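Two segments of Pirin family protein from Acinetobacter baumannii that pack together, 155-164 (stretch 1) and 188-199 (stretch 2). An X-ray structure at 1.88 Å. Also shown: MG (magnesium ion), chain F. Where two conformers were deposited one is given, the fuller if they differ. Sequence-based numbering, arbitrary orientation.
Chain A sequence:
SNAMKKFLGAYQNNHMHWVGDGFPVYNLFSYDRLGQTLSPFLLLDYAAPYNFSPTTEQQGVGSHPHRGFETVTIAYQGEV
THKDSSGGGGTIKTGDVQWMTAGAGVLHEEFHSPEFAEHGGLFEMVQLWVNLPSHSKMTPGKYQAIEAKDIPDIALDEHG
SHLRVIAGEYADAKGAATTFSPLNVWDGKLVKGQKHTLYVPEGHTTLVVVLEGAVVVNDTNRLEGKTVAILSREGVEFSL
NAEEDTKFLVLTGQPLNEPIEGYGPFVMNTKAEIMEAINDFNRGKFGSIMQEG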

# COMPACT_ATOMS: atom_id res chain seq x y z
N ALA A 155 -5.88 -2.75 20.17
CA ALA A 155 -4.92 -3.59 20.88
C ALA A 155 -5.34 -5.05 20.70
O ALA A 155 -6.48 -5.40 20.99
CB ALA A 155 -4.86 -3.22 22.33
N LEU A 156 -4.44 -5.89 20.20
CA LEU A 156 -4.77 -7.29 19.96
C LEU A 156 -4.46 -8.16 21.19
O LEU A 156 -4.91 -9.31 21.26
CB LEU A 156 -3.96 -7.78 18.76
CG LEU A 156 -4.29 -7.12 17.44
CD1 LEU A 156 -3.33 -7.59 16.36
CD2 LEU A 156 -5.74 -7.38 17.06
N ASP A 157 -3.61 -7.67 22.08
CA ASP A 157 -3.30 -8.40 23.30
C ASP A 157 -2.84 -7.37 24.34
O ASP A 157 -2.93 -6.17 24.08
CB ASP A 157 -2.24 -9.48 23.07
CG ASP A 157 -0.96 -8.97 22.43
OD1 ASP A 157 -0.55 -7.81 22.75
OD2 ASP A 157 -0.39 -9.73 21.61
N GLU A 158 -2.36 -7.86 25.47
CA GLU A 158 -1.93 -7.00 26.55
C GLU A 158 -0.41 -6.87 26.54
O GLU A 158 0.18 -6.40 27.53
CB GLU A 158 -2.43 -7.58 27.88
CG GLU A 158 -3.95 -7.65 27.95
CD GLU A 158 -4.50 -8.32 29.19
OE1 GLU A 158 -3.97 -8.05 30.29
OE2 GLU A 158 -5.48 -9.07 29.07
N HIS A 159 0.23 -7.24 25.42
CA HIS A 159 1.68 -7.25 25.37
C HIS A 159 2.24 -6.26 24.35
O HIS A 159 3.45 -6.22 24.17
CB HIS A 159 2.16 -8.68 25.09
CG HIS A 159 1.84 -9.60 26.21
ND1 HIS A 159 0.80 -10.52 26.15
CD2 HIS A 159 2.38 -9.71 27.44
CE1 HIS A 159 0.74 -11.18 27.28
NE2 HIS A 159 1.69 -10.69 28.10
N GLY A 160 1.40 -5.46 23.71
CA GLY A 160 1.91 -4.49 22.76
C GLY A 160 1.50 -4.77 21.32
O GLY A 160 1.83 -3.96 20.43
N SER A 161 0.84 -5.89 21.02
CA SER A 161 0.39 -6.12 19.62
C SER A 161 -0.77 -5.17 19.31
O SER A 161 -1.64 -4.96 20.16
CB SER A 161 -0.02 -7.54 19.38
OG SER A 161 1.01 -8.43 19.76
N HIS A 162 -0.79 -4.61 18.09
CA HIS A 162 -1.85 -3.69 17.71
C HIS A 162 -2.09 -3.77 16.19
O HIS A 162 -1.24 -4.26 15.41
CB HIS A 162 -1.55 -2.26 18.16
CG HIS A 162 -0.45 -1.61 17.39
ND1 HIS A 162 -0.70 -0.74 16.35
CD2 HIS A 162 0.89 -1.73 17.47
CE1 HIS A 162 0.45 -0.35 15.82
NE2 HIS A 162 1.44 -0.95 16.50
N LEU A 163 -3.26 -3.29 15.81
CA LEU A 163 -3.68 -3.25 14.44
C LEU A 163 -4.33 -1.89 14.17
O LEU A 163 -5.19 -1.44 14.95
CB LEU A 163 -4.64 -4.42 14.24
CG LEU A 163 -5.22 -4.60 12.84
CD1 LEU A 163 -5.58 -6.05 12.60
CD2 LEU A 163 -6.43 -3.69 12.63
N ARG A 164 -3.91 -1.23 13.10
CA ARG A 164 -4.50 0.04 12.68
C ARG A 164 -5.44 -0.23 11.51
O ARG A 164 -5.06 -0.96 10.55
CB ARG A 164 -3.43 1.03 12.22
CG ARG A 164 -2.37 1.34 13.26
CD ARG A 164 -1.66 2.64 12.91
NE ARG A 164 -1.01 2.53 11.62
CZ ARG A 164 -0.41 3.54 11.00
NH1 ARG A 164 0.22 3.33 9.86
NH2 ARG A 164 -0.42 4.74 11.54
N GLY A 188 0.16 -3.16 11.34
CA GLY A 188 0.40 -3.21 12.77
C GLY A 188 1.62 -4.01 13.14
O GLY A 188 2.52 -4.24 12.31
N LYS A 189 1.65 -4.37 14.42
CA LYS A 189 2.74 -5.08 15.00
C LYS A 189 2.20 -6.21 15.88
O LYS A 189 1.29 -6.00 16.69
CB LYS A 189 3.60 -4.12 15.83
CG LYS A 189 4.77 -4.74 16.56
CD LYS A 189 5.41 -3.76 17.52
CE LYS A 189 6.54 -4.35 18.33
NZ LYS A 189 6.91 -3.44 19.44
N LEU A 190 2.79 -7.37 15.70
CA LEU A 190 2.48 -8.54 16.53
C LEU A 190 3.74 -8.83 17.35
O LEU A 190 4.82 -9.04 16.78
CB LEU A 190 2.15 -9.74 15.66
CG LEU A 190 1.04 -9.55 14.65
CD1 LEU A 190 0.81 -10.84 13.87
CD2 LEU A 190 -0.24 -9.09 15.32
N VAL A 191 3.59 -8.87 18.66
CA VAL A 191 4.73 -9.07 19.55
C VAL A 191 5.02 -10.58 19.67
O VAL A 191 4.10 -11.45 19.82
CB VAL A 191 4.46 -8.44 20.93
CG1 VAL A 191 5.53 -8.81 21.95
CG2 VAL A 191 4.33 -6.93 20.82
N LYS A 192 6.34 -10.85 19.73
CA LYS A 192 6.83 -12.20 19.84
C LYS A 192 6.07 -12.95 20.93
O LYS A 192 5.85 -12.42 22.03
CB LYS A 192 8.33 -12.13 20.16
CG LYS A 192 9.01 -13.48 20.37
CD LYS A 192 10.49 -13.33 20.64
CE LYS A 192 11.18 -14.66 20.83
NZ LYS A 192 12.58 -14.48 21.27
N GLY A 193 5.68 -14.17 20.58
CA GLY A 193 5.01 -15.10 21.51
C GLY A 193 3.51 -14.91 21.58
O GLY A 193 2.86 -15.59 22.35
N GLN A 194 2.92 -14.01 20.78
CA GLN A 194 1.46 -13.83 20.85
C GLN A 194 0.79 -14.33 19.57
O GLN A 194 1.33 -14.08 18.45
CB GLN A 194 1.13 -12.36 21.08
CG GLN A 194 1.70 -11.82 22.38
CD GLN A 194 1.11 -12.51 23.59
OE1 GLN A 194 -0.10 -12.74 23.68
NE2 GLN A 194 1.97 -12.81 24.55
N LYS A 195 -0.38 -14.95 19.76
CA LYS A 195 -1.21 -15.53 18.71
C LYS A 195 -2.53 -14.76 18.56
O LYS A 195 -3.11 -14.34 19.57
CB LYS A 195 -1.55 -16.98 19.02
CG LYS A 195 -2.39 -17.64 17.93
CD LYS A 195 -2.55 -19.13 18.06
CE LYS A 195 -3.38 -19.70 16.93
NZ LYS A 195 -3.53 -21.17 17.05
N HIS A 196 -3.02 -14.66 17.32
CA HIS A 196 -4.22 -13.90 17.00
C HIS A 196 -5.00 -14.54 15.86
O HIS A 196 -4.41 -14.97 14.88
CB HIS A 196 -3.83 -12.48 16.61
CG HIS A 196 -2.83 -11.90 17.54
ND1 HIS A 196 -3.20 -11.29 18.73
CD2 HIS A 196 -1.48 -11.88 17.49
CE1 HIS A 196 -2.11 -10.91 19.37
NE2 HIS A 196 -1.04 -11.23 18.61
N THR A 197 -6.32 -14.56 16.00
CA THR A 197 -7.21 -15.05 14.95
C THR A 197 -7.87 -13.83 14.30
O THR A 197 -8.42 -12.95 14.98
CB THR A 197 -8.23 -16.04 15.51
OG1 THR A 197 -7.49 -17.18 15.93
CG2 THR A 197 -9.28 -16.47 14.50
N LEU A 198 -7.79 -13.77 12.98
CA LEU A 198 -8.42 -12.68 12.26
C LEU A 198 -9.56 -13.25 11.43
O LEU A 198 -9.50 -14.40 10.94
CB LEU A 198 -7.39 -11.97 11.37
CG LEU A 198 -6.26 -11.26 12.10
CD1 LEU A 198 -5.21 -12.26 12.58
CD2 LEU A 198 -5.61 -10.21 11.21
N TYR A 199 -10.61 -12.45 11.30
CA TYR A 199 -11.78 -12.79 10.51
C TYR A 199 -11.86 -11.82 9.34
O TYR A 199 -11.75 -10.59 9.53
CB TYR A 199 -13.06 -12.75 11.34
CG TYR A 199 -13.03 -13.72 12.48
CD1 TYR A 199 -13.30 -15.06 12.29
CD2 TYR A 199 -12.68 -13.29 13.75
CE1 TYR A 199 -13.25 -15.95 13.35
CE2 TYR A 199 -12.63 -14.17 14.82
CZ TYR A 199 -12.91 -15.50 14.62
OH TYR A 199 -12.86 -16.35 15.69
MG MG F . -6.58 -10.61 21.60
O HOH W 1 -5.53 -11.84 20.03
O HOH W 2 -7.33 -9.32 23.02
O HOH W 3 -7.65 -9.52 20.12
O HOH W 4 -8.17 -12.00 21.61

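His196, His159 and Lys189 lose the most surface to the opposing stretch, and each belongs to a different kind of contact.

Lys189 bonds through its backbone. It pairs antiparallel with His162: His162 N donates to Lys189 O (2.9 Å), and Lys189 N returns a bond to His162 O (3.1 Å). Their side chains emerge on the same face of the sheet, where the extended, all-t lysine chain leads its amine away while its CB stays 3.9 Å from His162 NE2; a long aliphatic chain suits this partly exposed face because it can cover a neighbour and still carry its charge outward. The imidazole of His162 lays one face over Gly188 CA and Lys189 N. Gly188 permits this close pairing: a CB there would fall about 2.0 Å from His162 O, and its backbone angles by themselves call for glycine.

His196, buried, points toward stretch 1 from its own strand. Leu156 CD1 covers one face of its ring, while Asp157 OD2 lies at the edge, 3.1 Å from His196 CE1, a close contact rather than a hydrogen bond. Leu156 also fills the apolar space beside it, its CD1 3.6 Å from Leu190 CD2. His196 ND1 is hydrogen-bonded to water 1 (2.7 Å), a ligand of the magnesium ion MG that Leu156 O also binds (2.1 Å), so the ion bridges the stretches through solvent.

Asp157 organises the loop. Its OD1 accepts from His159 N (2.8 Å) and Ser161 N (2.9 Å), and its OD2 from Ser161 OG (2.7 Å). With its proton thus committed, Ser161 OG is free to accept from Val191 N (2.8 Å, nearly linear); a small hydroxyl, able to donate and accept at once, suits this buried junction.

His159, more exposed, packs against Gln194, its ND1 3.0 Å from Gln194 NE2 but poorly angled for a hydrogen bond; a flat, polar ring can cover the amide here and still meet solvent. Nearby, Val191 CG2 sits 3.6 Å from Gly160 C, where a CB on Gly160 would be tight against that methyl.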